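Local atomic coordinates of enzyme subtilase SubTY from Bacillus sp. TY145 (Bacillus sp., PDB entry 5FFN), a protein that probably cleaves peptide bonds as a subtilisin-like serine endopeptidase, in a fold that carries bound calcium and sodium ions. Residues Asp54-Asn59 / Ser114-Ala119; Val124-Ser129 / Val154-Gly159; Gly132-Ile137 / Ala267-Ser272. One frame throughout, in Å; residues are numbered along the deposited sequence. Where two conformers were deposited one is given.

Interaction 1: Asp54-Asn59 / Ser114-Ala119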
ATOM      1  N   ASP A  54      -5.564  -0.046  18.410  1.00 16.40           N
ATOM      2  CA  ASP A  54      -6.703   0.461  17.652  1.00 17.11           C
ATOM      3  C   ASP A  54      -6.862   1.951  17.921  1.00 16.84           C
ATOM      4  O   ASP A  54      -7.028   2.377  19.081  1.00 16.06           O
ATOM      5  CB  ASP A  54      -7.975  -0.322  18.035  1.00 17.34           C
ATOM      6  CG  ASP A  54      -9.179  -0.029  17.143  1.00 19.16           C
ATOM      7  OD1 ASP A  54      -9.180   0.923  16.304  1.00 15.16           O
ATOM      8  OD2 ASP A  54     -10.156  -0.783  17.293  1.00 18.92           O
ATOM      9  N   PHE A  55      -6.794   2.738  16.834  1.00 15.49           N
ATOM     10  CA  PHE A  55      -6.874   4.188  16.880  1.00 15.15           C
ATOM     11  C   PHE A  55      -8.225   4.719  16.420  1.00 14.83           C
ATOM     12  O   PHE A  55      -8.408   5.942  16.325  1.00 15.25           O
ATOM     13  CB  PHE A  55      -5.759   4.785  16.012  1.00 14.18           C
ATOM     14  CG  PHE A  55      -4.375   4.499  16.550  1.00 15.29           C
ATOM     15  CD1 PHE A  55      -3.784   3.269  16.336  1.00 16.16           C
ATOM     16  CD2 PHE A  55      -3.689   5.424  17.274  1.00 13.70           C
ATOM     17  CE1 PHE A  55      -2.493   2.995  16.842  1.00 13.47           C
ATOM     18  CE2 PHE A  55      -2.423   5.149  17.794  1.00 14.33           C
ATOM     19  CZ  PHE A  55      -1.838   3.912  17.563  1.00 14.09           C
ATOM     20  N   THR A  56      -9.167   3.824  16.178  1.00 15.80           N
ATOM     21  CA  THR A  56     -10.450   4.186  15.580  1.00 16.80           C
ATOM     22  C   THR A  56     -11.626   4.289  16.581  1.00 19.85           C
ATOM     23  O   THR A  56     -12.742   4.603  16.178  1.00 20.56           O
ATOM     24  CB  THR A  56     -10.844   3.231  14.442  1.00 16.79           C
ATOM     25  OG1 THR A  56     -11.211   1.950  14.956  1.00 14.96           O
ATOM     26  CG2 THR A  56      -9.685   3.055  13.372  1.00 14.73           C
ATOM     27  N   GLN A  57     -11.399   4.008  17.858  1.00 22.53           N
ATOM     28  CA  GLN A  57     -12.518   3.945  18.813  1.00 25.16           C
ATOM     29  C   GLN A  57     -12.686   5.282  19.518  1.00 28.23           C
ATOM     30  O   GLN A  57     -11.893   6.204  19.321  1.00 28.60           O
ATOM     31  CB  GLN A  57     -12.309   2.815  19.823  1.00 25.03           C
ATOM     32  CG  GLN A  57     -12.077   1.462  19.187  1.00 26.52           C
ATOM     33  CD  GLN A  57     -12.018   0.323  20.218  1.00 32.67           C
ATOM     34  OE1 GLN A  57     -12.557   0.462  21.329  1.00 32.65           O
ATOM     35  NE2 GLN A  57     -11.396  -0.818  19.847  1.00 30.13           N
ATOM     36  N   SER A  58     -13.730   5.394  20.352  1.00 31.79           N
ATOM     37  CA  SER A  58     -13.993   6.634  21.107  1.00 34.27           C
ATOM     38  C   SER A  58     -12.781   6.956  21.979  1.00 35.22           C
ATOM     39  O   SER A  58     -12.311   8.080  22.014  1.00 36.19           O
ATOM     40  CB  SER A  58     -15.263   6.488  21.960  1.00 34.24           C
ATOM     41  OG  SER A  58     -16.065   5.439  21.436  1.00 36.53           O
ATOM     42  N   ASN A  59     -12.250   5.950  22.666  1.00 37.35           N
ATOM     43  CA  ASN A  59     -10.917   6.104  23.234  1.00 38.13           C
ATOM     44  C   ASN A  59      -9.875   6.151  22.114  1.00 37.81           C
ATOM     45  O   ASN A  59      -9.872   5.269  21.250  1.00 37.64           O
ATOM     46  CB  ASN A  59     -10.595   4.977  24.202  1.00 39.14           C
ATOM     47  CG  ASN A  59     -10.663   5.433  25.634  1.00 42.88           C
ATOM     48  OD1 ASN A  59      -9.953   6.378  26.025  1.00 49.60           O
ATOM     49  ND2 ASN A  59     -11.525   4.792  26.431  1.00 46.27           N
ATOM     50  N   SER A 114      -8.256  11.128   9.111  1.00 13.29           N
ATOM     51  CA  SER A 114      -6.938  11.732   9.129  1.00 13.46           C
ATOM     52  C   SER A 114      -6.277  11.724  10.509  1.00 13.48           C
ATOM     53  O   SER A 114      -5.135  11.308  10.638  1.00 13.27           O
ATOM     54  CB  SER A 114      -7.091  13.198   8.682  1.00 14.90           C
ATOM     55  OG  SER A 114      -5.899  13.962   8.820  1.00 14.21           O
ATOM     56  N   ASP A 115      -6.996  12.217  11.530  1.00 13.59           N
ATOM     57  CA  ASP A 115      -6.398  12.310  12.885  1.00 14.21           C
ATOM     58  C   ASP A 115      -5.935  10.995  13.445  1.00 12.99           C
ATOM     59  O   ASP A 115      -4.951  10.984  14.180  1.00 12.45           O
ATOM     60  CB  ASP A 115      -7.167  13.138  13.926  0.50 15.90           C
ATOM     61  CG  ASP A 115      -8.618  12.807  14.017  0.50 18.91           C
ATOM     62  OD1 ASP A 115      -8.990  11.633  13.917  0.50 23.95           O
ATOM     63  OD2 ASP A 115      -9.401  13.767  14.217  0.50 26.67           O
ATOM     64  N   ASP A 116      -6.685   9.931  13.170  1.00 12.79           N
ATOM     65  CA  ASP A 116      -6.375   8.596  13.688  1.00 13.12           C
ATOM     66  C   ASP A 116      -5.094   8.084  12.988  1.00 12.61           C
ATOM     67  O   ASP A 116      -4.205   7.515  13.629  1.00 13.28           O
ATOM     68  CB  ASP A 116      -7.536   7.605  13.445  1.00 13.94           C
ATOM     69  CG  ASP A 116      -8.845   7.992  14.136  1.00 13.64           C
ATOM     70  OD1 ASP A 116      -8.824   8.826  15.045  1.00 13.97           O
ATOM     71  OD2 ASP A 116      -9.888   7.440  13.729  1.00 13.64           O
ATOM     72  N   ILE A 117      -5.021   8.260  11.670  1.00 12.93           N
ATOM     73  CA  ILE A 117      -3.834   7.882  10.931  1.00 12.54           C
ATOM     74  C   ILE A 117      -2.608   8.644  11.423  1.00 12.13           C
ATOM     75  O   ILE A 117      -1.545   8.051  11.664  1.00 12.13           O
ATOM     76  CB  ILE A 117      -4.042   8.026   9.410  1.00 13.08           C
ATOM     77  CG1 ILE A 117      -5.110   7.009   8.924  1.00 16.35           C
ATOM     78  CG2 ILE A 117      -2.695   7.837   8.658  1.00 13.68           C
ATOM     79  CD1 ILE A 117      -6.062   7.490   7.942  1.00 19.80           C
ATOM     80  N   ALA A 118      -2.731   9.962  11.551  1.00 11.04           N
ATOM     81  CA  ALA A 118      -1.616  10.767  12.023  1.00 11.71           C
ATOM     82  C   ALA A 118      -1.169  10.348  13.420  1.00 10.93           C
ATOM     83  O   ALA A 118       0.036  10.200  13.688  1.00 10.96           O
ATOM     84  CB  ALA A 118      -1.961  12.258  11.958  1.00 11.38           C
ATOM     85  N   ALA A 119      -2.130  10.098  14.290  1.00 11.00           N
ATOM     86  CA  ALA A 119      -1.821   9.662  15.669  1.00 10.89           C
ATOM     87  C   ALA A 119      -1.068   8.333  15.661  1.00 11.14           C
ATOM     88  O   ALA A 119      -0.047   8.166  16.376  1.00 12.67           O
ATOM     89  CB  ALA A 119      -3.043   9.570  16.443  1.00 10.76           C
TER
HETATM   90  O   HOH W   1     -12.238   7.767  14.974  1.00 23.76           O

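Interaction 2: Val124-Ser129 / Val154-Gly159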
ATOM      1  N   VAL A 124       3.874   4.957  16.224  1.00 13.39           N
ATOM      2  CA  VAL A 124       4.925   4.070  15.721  1.00 13.49           C
ATOM      3  C   VAL A 124       6.313   4.650  16.023  1.00 12.32           C
ATOM      4  O   VAL A 124       7.172   3.943  16.547  1.00 12.75           O
ATOM      5  CB  VAL A 124       4.803   3.796  14.186  1.00 13.60           C
ATOM      6  CG1 VAL A 124       6.026   2.992  13.666  1.00 12.51           C
ATOM      7  CG2 VAL A 124       3.521   3.080  13.845  1.00 13.94           C
ATOM      8  N   ALA A 125       6.522   5.911  15.663  1.00 12.93           N
ATOM      9  CA  ALA A 125       7.810   6.601  15.828  1.00 12.79           C
ATOM     10  C   ALA A 125       8.227   6.634  17.300  1.00 13.51           C
ATOM     11  O   ALA A 125       9.374   6.318  17.637  1.00 12.72           O
ATOM     12  CB  ALA A 125       7.745   7.991  15.265  1.00 13.15           C
ATOM     13  N   ASP A 126       7.254   6.921  18.168  1.00 14.26           N
ATOM     14  CA  ASP A 126       7.507   6.959  19.612  1.00 15.78           C
ATOM     15  C   ASP A 126       7.862   5.577  20.139  1.00 16.17           C
ATOM     16  O   ASP A 126       8.809   5.441  20.911  1.00 16.61           O
ATOM     17  CB  ASP A 126       6.311   7.547  20.337  1.00 15.89           C
ATOM     18  CG  ASP A 126       6.183   9.051  20.139  1.00 15.73           C
ATOM     19  OD1 ASP A 126       7.134   9.722  19.728  1.00 17.98           O
ATOM     20  OD2 ASP A 126       5.107   9.595  20.412  1.00 17.79           O
ATOM     21  N   GLU A 127       7.142   4.560  19.683  1.00 16.34           N
ATOM     22  CA  GLU A 127       7.419   3.175  20.065  1.00 16.40           C
ATOM     23  C   GLU A 127       8.793   2.746  19.567  1.00 17.59           C
ATOM     24  O   GLU A 127       9.540   2.062  20.286  1.00 17.02           O
ATOM     25  CB  GLU A 127       6.354   2.223  19.535  1.00 16.48           C
ATOM     26  CG  GLU A 127       5.013   2.365  20.229  1.00 18.33           C
ATOM     27  CD  GLU A 127       5.045   1.840  21.653  1.00 23.10           C
ATOM     28  OE1 GLU A 127       5.291   0.647  21.860  1.00 22.00           O
ATOM     29  OE2 GLU A 127       4.860   2.661  22.551  1.00 25.06           O
ATOM     30  N   ALA A 128       9.114   3.135  18.334  1.00 16.59           N
ATOM     31  CA  ALA A 128      10.421   2.820  17.743  1.00 17.38           C
ATOM     32  C   ALA A 128      11.571   3.432  18.531  1.00 17.41           C
ATOM     33  O   ALA A 128      12.558   2.753  18.851  1.00 18.28           O
ATOM     34  CB  ALA A 128      10.469   3.257  16.225  1.00 17.73           C
ATOM     35  N   SER A 129      11.446   4.707  18.863  1.00 17.81           N
ATOM     36  CA  SER A 129      12.482   5.361  19.626  1.00 19.32           C
ATOM     37  C   SER A 129      12.601   4.745  21.015  1.00 18.72           C
ATOM     38  O   SER A 129      13.713   4.576  21.511  1.00 19.95           O
ATOM     39  CB  SER A 129      12.214   6.852  19.740  1.00 19.58           C
ATOM     40  OG  SER A 129      10.867   7.121  20.073  1.00 27.51           O
ATOM     41  N   VAL A 154       4.217  11.867   9.169  1.00  9.87           N
ATOM     42  CA  VAL A 154       5.213  11.152   8.365  1.00  9.81           C
ATOM     43  C   VAL A 154       6.612  11.748   8.595  1.00 10.84           C
ATOM     44  O   VAL A 154       7.580  10.990   8.769  1.00 10.85           O
ATOM     45  CB  VAL A 154       4.808  11.171   6.866  1.00 10.35           C
ATOM     46  CG1 VAL A 154       6.010  10.824   5.947  1.00 12.26           C
ATOM     47  CG2 VAL A 154       3.597  10.284   6.655  1.00 10.75           C
ATOM     48  N   ASP A 155       6.723  13.079   8.574  1.00 10.59           N
ATOM     49  CA  ASP A 155       8.032  13.746   8.777  1.00 12.15           C
ATOM     50  C   ASP A 155       8.584  13.493  10.174  1.00 12.72           C
ATOM     51  O   ASP A 155       9.767  13.338  10.335  1.00 12.68           O
ATOM     52  CB  ASP A 155       7.971  15.234   8.457  1.00 12.72           C
ATOM     53  CG  ASP A 155       7.748  15.494   6.971  1.00 16.94           C
ATOM     54  OD1 ASP A 155       7.926  14.548   6.169  1.00 21.14           O
ATOM     55  OD2 ASP A 155       7.345  16.612   6.619  1.00 19.72           O
ATOM     56  N   TYR A 156       7.695  13.484  11.165  1.00 12.38           N
ATOM     57  CA  TYR A 156       8.059  13.172  12.531  1.00 12.38           C
ATOM     58  C   TYR A 156       8.648  11.765  12.616  1.00 11.64           C
ATOM     59  O   TYR A 156       9.706  11.568  13.221  1.00 11.88           O
ATOM     60  CB  TYR A 156       6.833  13.275  13.413  1.00 13.36           C
ATOM     61  CG  TYR A 156       7.047  12.930  14.871  1.00 14.23           C
ATOM     62  CD1 TYR A 156       7.686  13.838  15.722  1.00 16.17           C
ATOM     63  CD2 TYR A 156       6.588  11.732  15.408  1.00 14.05           C
ATOM     64  CE1 TYR A 156       7.833  13.554  17.059  1.00 16.49           C
ATOM     65  CE2 TYR A 156       6.724  11.442  16.763  1.00 14.79           C
ATOM     66  CZ  TYR A 156       7.353  12.353  17.572  1.00 18.52           C
ATOM     67  OH  TYR A 156       7.461  12.081  18.917  1.00 19.13           O
ATOM     68  N   ALA A 157       7.987  10.801  11.969  1.00 11.06           N
ATOM     69  CA  ALA A 157       8.428   9.414  12.011  1.00 10.52           C
ATOM     70  C   ALA A 157       9.716   9.228  11.245  1.00 10.91           C
ATOM     71  O   ALA A 157      10.607   8.487  11.699  1.00 10.50           O
ATOM     72  CB  ALA A 157       7.339   8.511  11.484  1.00 10.96           C
ATOM     73  N   TYR A 158       9.831   9.887  10.098  1.00 10.90           N
ATOM     74  CA  TYR A 158      11.047   9.763   9.271  1.00 11.85           C
ATOM     75  C   TYR A 158      12.228  10.362  10.031  1.00 11.91           C
ATOM     76  O   TYR A 158      13.358   9.853   9.955  1.00 11.95           O
ATOM     77  CB  TYR A 158      10.885  10.456   7.924  1.00 11.83           C
ATOM     78  CG  TYR A 158      11.919  10.043   6.869  1.00  9.15           C
ATOM     79  CD1 TYR A 158      11.825   8.810   6.234  1.00 11.52           C
ATOM     80  CD2 TYR A 158      12.999  10.872   6.538  1.00 11.32           C
ATOM     81  CE1 TYR A 158      12.764   8.415   5.255  1.00 12.91           C
ATOM     82  CE2 TYR A 158      13.949  10.482   5.565  1.00 12.58           C
ATOM     83  CZ  TYR A 158      13.808   9.250   4.924  1.00 14.37           C
ATOM     84  OH  TYR A 158      14.694   8.830   3.961  1.00 12.85           O
ATOM     85  N   GLY A 159      11.937  11.413  10.807  1.00 12.60           N
ATOM     86  CA  GLY A 159      12.952  12.098  11.606  1.00 12.61           C
ATOM     87  C   GLY A 159      13.428  11.267  12.772  1.00 13.02           C
ATOM     88  O   GLY A 159      14.458  11.579  13.345  1.00 14.32           O
TER

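Interaction 3: Gly132-Ile137 / Ala267-Ser272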
ATOM      1  N   GLY A 132      14.029   1.029  20.690  1.00 19.11           N
ATOM      2  CA  GLY A 132      15.177   0.912  19.817  1.00 19.71           C
ATOM      3  C   GLY A 132      14.978  -0.058  18.652  1.00 20.33           C
ATOM      4  O   GLY A 132      15.941  -0.608  18.098  1.00 22.51           O
ATOM      5  N   SER A 133      13.729  -0.224  18.225  1.00 19.07           N
ATOM      6  CA  SER A 133      13.393  -1.125  17.132  1.00 18.47           C
ATOM      7  C   SER A 133      13.642  -0.510  15.728  1.00 16.58           C
ATOM      8  O   SER A 133      13.611   0.715  15.514  1.00 16.00           O
ATOM      9  CB  SER A 133      11.930  -1.567  17.233  1.00 18.76           C
ATOM     10  OG  SER A 133      11.629  -2.187  18.481  1.00 20.02           O
ATOM     11  N   LYS A 134      13.871  -1.410  14.778  1.00 16.53           N
ATOM     12  CA  LYS A 134      13.947  -1.061  13.351  1.00 15.77           C
ATOM     13  C   LYS A 134      12.548  -1.325  12.789  1.00 13.63           C
ATOM     14  O   LYS A 134      12.047  -2.438  12.829  1.00 14.00           O
ATOM     15  CB  LYS A 134      15.008  -1.898  12.635  1.00 16.31           C
ATOM     16  CG  LYS A 134      16.426  -1.611  13.085  1.00 18.23           C
ATOM     17  CD  LYS A 134      17.416  -2.587  12.513  1.00 25.11           C
ATOM     18  CE  LYS A 134      18.715  -2.598  13.334  1.00 29.39           C
ATOM     19  NZ  LYS A 134      19.161  -1.261  13.763  1.00 32.62           N
ATOM     20  N   VAL A 135      11.890  -0.271  12.308  1.00 12.09           N
ATOM     21  CA  VAL A 135      10.506  -0.354  11.957  1.00 12.57           C
ATOM     22  C   VAL A 135      10.269   0.226  10.560  1.00 12.45           C
ATOM     23  O   VAL A 135      10.788   1.285  10.218  1.00 12.00           O
ATOM     24  CB  VAL A 135       9.588   0.408  12.965  1.00 13.01           C
ATOM     25  CG1 VAL A 135       8.099   0.189  12.634  1.00 13.25           C
ATOM     26  CG2 VAL A 135       9.925   0.015  14.431  1.00 14.12           C
ATOM     27  N   VAL A 136       9.479  -0.500   9.787  1.00 11.29           N
ATOM     28  CA  VAL A 136       9.001  -0.028   8.510  1.00 11.30           C
ATOM     29  C   VAL A 136       7.465   0.129   8.640  1.00 10.88           C
ATOM     30  O   VAL A 136       6.780  -0.807   9.044  1.00 11.61           O
ATOM     31  CB  VAL A 136       9.266  -1.056   7.412  1.00 11.67           C
ATOM     32  CG1 VAL A 136       8.794  -0.516   6.016  1.00 13.82           C
ATOM     33  CG2 VAL A 136      10.762  -1.418   7.360  1.00 12.57           C
ATOM     34  N   ILE A 137       6.955   1.303   8.303  1.00 10.27           N
ATOM     35  CA  ILE A 137       5.528   1.543   8.246  1.00 10.87           C
ATOM     36  C   ILE A 137       5.057   1.208   6.849  1.00  9.89           C
ATOM     37  O   ILE A 137       5.647   1.674   5.856  1.00 11.14           O
ATOM     38  CB  ILE A 137       5.188   2.997   8.528  1.00  9.98           C
ATOM     39  CG1 ILE A 137       5.391   3.293  10.011  1.00 11.63           C
ATOM     40  CG2 ILE A 137       3.765   3.294   8.073  1.00 10.42           C
ATOM     41  CD1 ILE A 137       5.239   4.788  10.396  1.00 11.41           C
ATOM     42  N   ALA A 267      18.999  -8.511   6.950  1.00 16.51           N
ATOM     43  CA  ALA A 267      20.268  -9.011   6.429  1.00 17.61           C
ATOM     44  C   ALA A 267      21.440  -8.028   6.617  1.00 19.21           C
ATOM     45  O   ALA A 267      22.627  -8.401   6.427  1.00 19.55           O
ATOM     46  CB  ALA A 267      20.087  -9.373   4.981  1.00 18.75           C
ATOM     47  N   ASN A 268      21.152  -6.770   6.948  1.00 18.18           N
ATOM     48  CA  ASN A 268      22.203  -5.843   7.353  1.00 19.28           C
ATOM     49  C   ASN A 268      21.666  -4.845   8.347  1.00 18.63           C
ATOM     50  O   ASN A 268      21.238  -3.750   7.976  1.00 16.54           O
ATOM     51  CB  ASN A 268      22.862  -5.130   6.213  1.00 19.49           C
ATOM     52  CG  ASN A 268      24.060  -4.263   6.671  1.00 22.40           C
ATOM     53  OD1 ASN A 268      24.382  -4.193   7.858  1.00 24.64           O
ATOM     54  ND2 ASN A 268      24.694  -3.592   5.725  1.00 27.00           N
ATOM     55  N   THR A 269      21.706  -5.254   9.608  1.00 18.81           N
ATOM     56  CA  THR A 269      21.153  -4.479  10.697  1.00 19.27           C
ATOM     57  C   THR A 269      22.001  -3.257  11.021  1.00 18.87           C
ATOM     58  O   THR A 269      21.583  -2.458  11.812  1.00 19.50           O
ATOM     59  CB  THR A 269      20.974  -5.355  11.957  1.00 20.66           C
ATOM     60  OG1 THR A 269      22.254  -5.896  12.292  1.00 21.07           O
ATOM     61  CG2 THR A 269      19.992  -6.486  11.669  1.00 21.61           C
ATOM     62  N   SER A 270      23.156  -3.050  10.364  1.00 19.39           N
ATOM     63  CA  SER A 270      23.916  -1.809  10.576  1.00 19.18           C
ATOM     64  C   SER A 270      23.338  -0.633   9.788  1.00 17.37           C
ATOM     65  O   SER A 270      23.688   0.522  10.028  1.00 19.46           O
ATOM     66  CB  SER A 270      25.383  -2.000  10.204  0.50 19.38           C
ATOM     67  OG  SER A 270      25.527  -2.508   8.885  0.50 19.28           O
ATOM     68  N   LEU A 271      22.423  -0.905   8.871  1.00 15.78           N
ATOM     69  CA  LEU A 271      21.786   0.164   8.080  1.00 13.71           C
ATOM     70  C   LEU A 271      20.802   1.018   8.904  1.00 12.55           C
ATOM     71  O   LEU A 271      20.053   0.504   9.771  1.00 11.85           O
ATOM     72  CB  LEU A 271      20.986  -0.411   6.914  1.00 14.97           C
ATOM     73  CG  LEU A 271      21.635  -1.296   5.871  1.00 15.11           C
ATOM     74  CD1 LEU A 271      20.536  -1.803   4.859  1.00 16.99           C
ATOM     75  CD2 LEU A 271      22.757  -0.553   5.174  1.00 19.47           C
ATOM     76  N   SER A 272      20.776   2.297   8.561  1.00 12.41           N
ATOM     77  CA  SER A 272      19.726   3.197   8.965  1.00 11.81           C
ATOM     78  C   SER A 272      18.574   3.084   7.956  1.00 11.59           C
ATOM     79  O   SER A 272      18.721   2.526   6.829  1.00  9.55           O
ATOM     80  CB  SER A 272      20.241   4.648   8.998  1.00 12.48           C
ATOM     81  OG  SER A 272      20.589   5.115   7.679  1.00 11.22           O
TER
HETATM   82  O   HOH W   2      21.356   0.222  12.431  1.00 34.11           O

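Interaction 1: Asp54-Asn59 / Ser114-Ala119
At one edge of the subtilase alpha/beta fold, Phe55 and Asp116 join the loop leaving strand 49-54 to the first turns of helix 114-131. Their CA atoms lie 5.5 Å apart, and the two segments bury 185 Å² between them. At the polar centre Phe55 O stands directly over the face of the Asp116 carboxylate, 3.0 Å from Asp116 CG and nearly equidistant from its two oxygens. Both groups are acceptors and share no proton, so the meeting is probably not strongly attractive. A water that gives Asp116 OD2 a 2.7 Å bond, and reaches Thr56 O only weakly, would offset part of the charge. With an alanine in place of Asp116, the carboxylate beneath Phe55 O would be gone, which is likely to open a gap there and cost the water one of its acceptors.

The apolar half is carried by the Phe55 ring. Its CG lies anti to the carbonyl carbon (chi1 -66°), which lays the ring along the helix toward Ala119, with Phe55 CD2 4.3 Å from Ala119 CB. Ala119 C approaches the ring obliquely, 4.1 Å from Phe55 CE2. Tyr103 of strand 99-104 meets the same ring.

Within the loop, an Asx turn shapes the backbone that presents Phe55 O. Asp54 OD1 takes the backbone N of Thr56 from above the carboxylate plane and, through its syn lone pair, Thr56 OG1 at 2.6 Å. Gln57 NE2 grips the other oxygen, Asp54 OD2, at 2.8 Å with a nearly straight N-H...O angle of 173°.

Interaction 2: Val124-Ser129 / Val154-Gly159
Tyr156 is the first residue of 154-159 to touch 124-129, and it does so by reaching across the groove to Asp126. Its CG lies anti to the backbone N (chi1 178°), which throws the ring toward the neighbouring helix. There Tyr156 OH donates a short 2.5 Å hydrogen bond to Asp126 OD1, using the syn lone pair of that oxygen. Asp126 OD1 sits at the ring's edge, in its plane, while the carboxylate and ring planes stand 88° apart. On its way the ring passes obliquely by Ala125, with Tyr156 CE2 3.9 Å from Ala125 CB. Arg122 adds a cation-pi contact to the same ring.

One residue further on, Ala157 supplies the close approach. Ala125 CB presses against the Ala157 backbone, 3.6 Å from Ala157 CA, and meets Ala157 CB at 3.8 Å. With only methyl groups between them, the CA atoms of Ala125 and Ala157 can come to 4.8 Å, and Ile121 lies against Ala157 from the preceding turn of helix 114-131.

The axes of the two short helical segments come within 9.0 Å at 13°, almost parallel. Such side-by-side helices, each running on into a parallel strand, are characteristic of successive beta-alpha-beta crossovers in the subtilisin-type alpha/beta fold.

Interaction 3: Gly132-Ile137 / Ala267-Ser272
Lys134, in the N-terminal half of segment 132-137, makes the whole contribution of that segment and meets Thr269, in the loop between helices 250-267 and 273-286, with CE and NZ. The contact is small, 106 Å² in all. In its close part Lys134 CE lies 3.2 Å from Thr269 O and 3.8 Å from Thr269 CB, the lysine chain crossing the threonine at about a right angle. Trp265 of helix 250-267 also lies against Lys134. A type I turn from Asn268 to Leu271 orders the loop, closed by Leu271 N bonding Asn268 O at 3.2 Å.

By contrast, the outer side, where Thr269 is exposed, is bridged by a water. The lysine is extended up to its last bond, then bends (chi4 -41°), which directs NZ to that water, 3.0 Å away. The water donates to Thr269 O at 2.8 Å and to Leu271 O at 3.0 Å. Leu271 O has a second donor in Trp265 NE1.

The loop's bridging atoms are both backbone carbonyl oxygens. The ammonium charge is probably eased by Thr269 O nearby and, through the water, by Leu271 O; this surface tether is then likely to depend on the path of the turn's backbone more than on its side chains.

Four of the six segments lie on the run from helix 114-131 through strand 134-142 to helix 148-159; 54-59 and 267-272 come to it from elsewhere in the chain. Interactions 1 and 2 share helix 114-131, their centres 16 Å apart. Interactions 2 and 3 alternate along the chain and touch, with centres 13 Å apart: Val124 and Ala128 pack on Val135, and Ala128 O probably accepts from Ser133 N at 3.3 Å. Interaction 1 closes before either of the others opens, its centre 26 Å from that of interaction 3. The contacts thus tie the loop after strand 49-54 and the loop between helices 250-267 and 273-286, distant in sequence, to one beta-alpha-beta core.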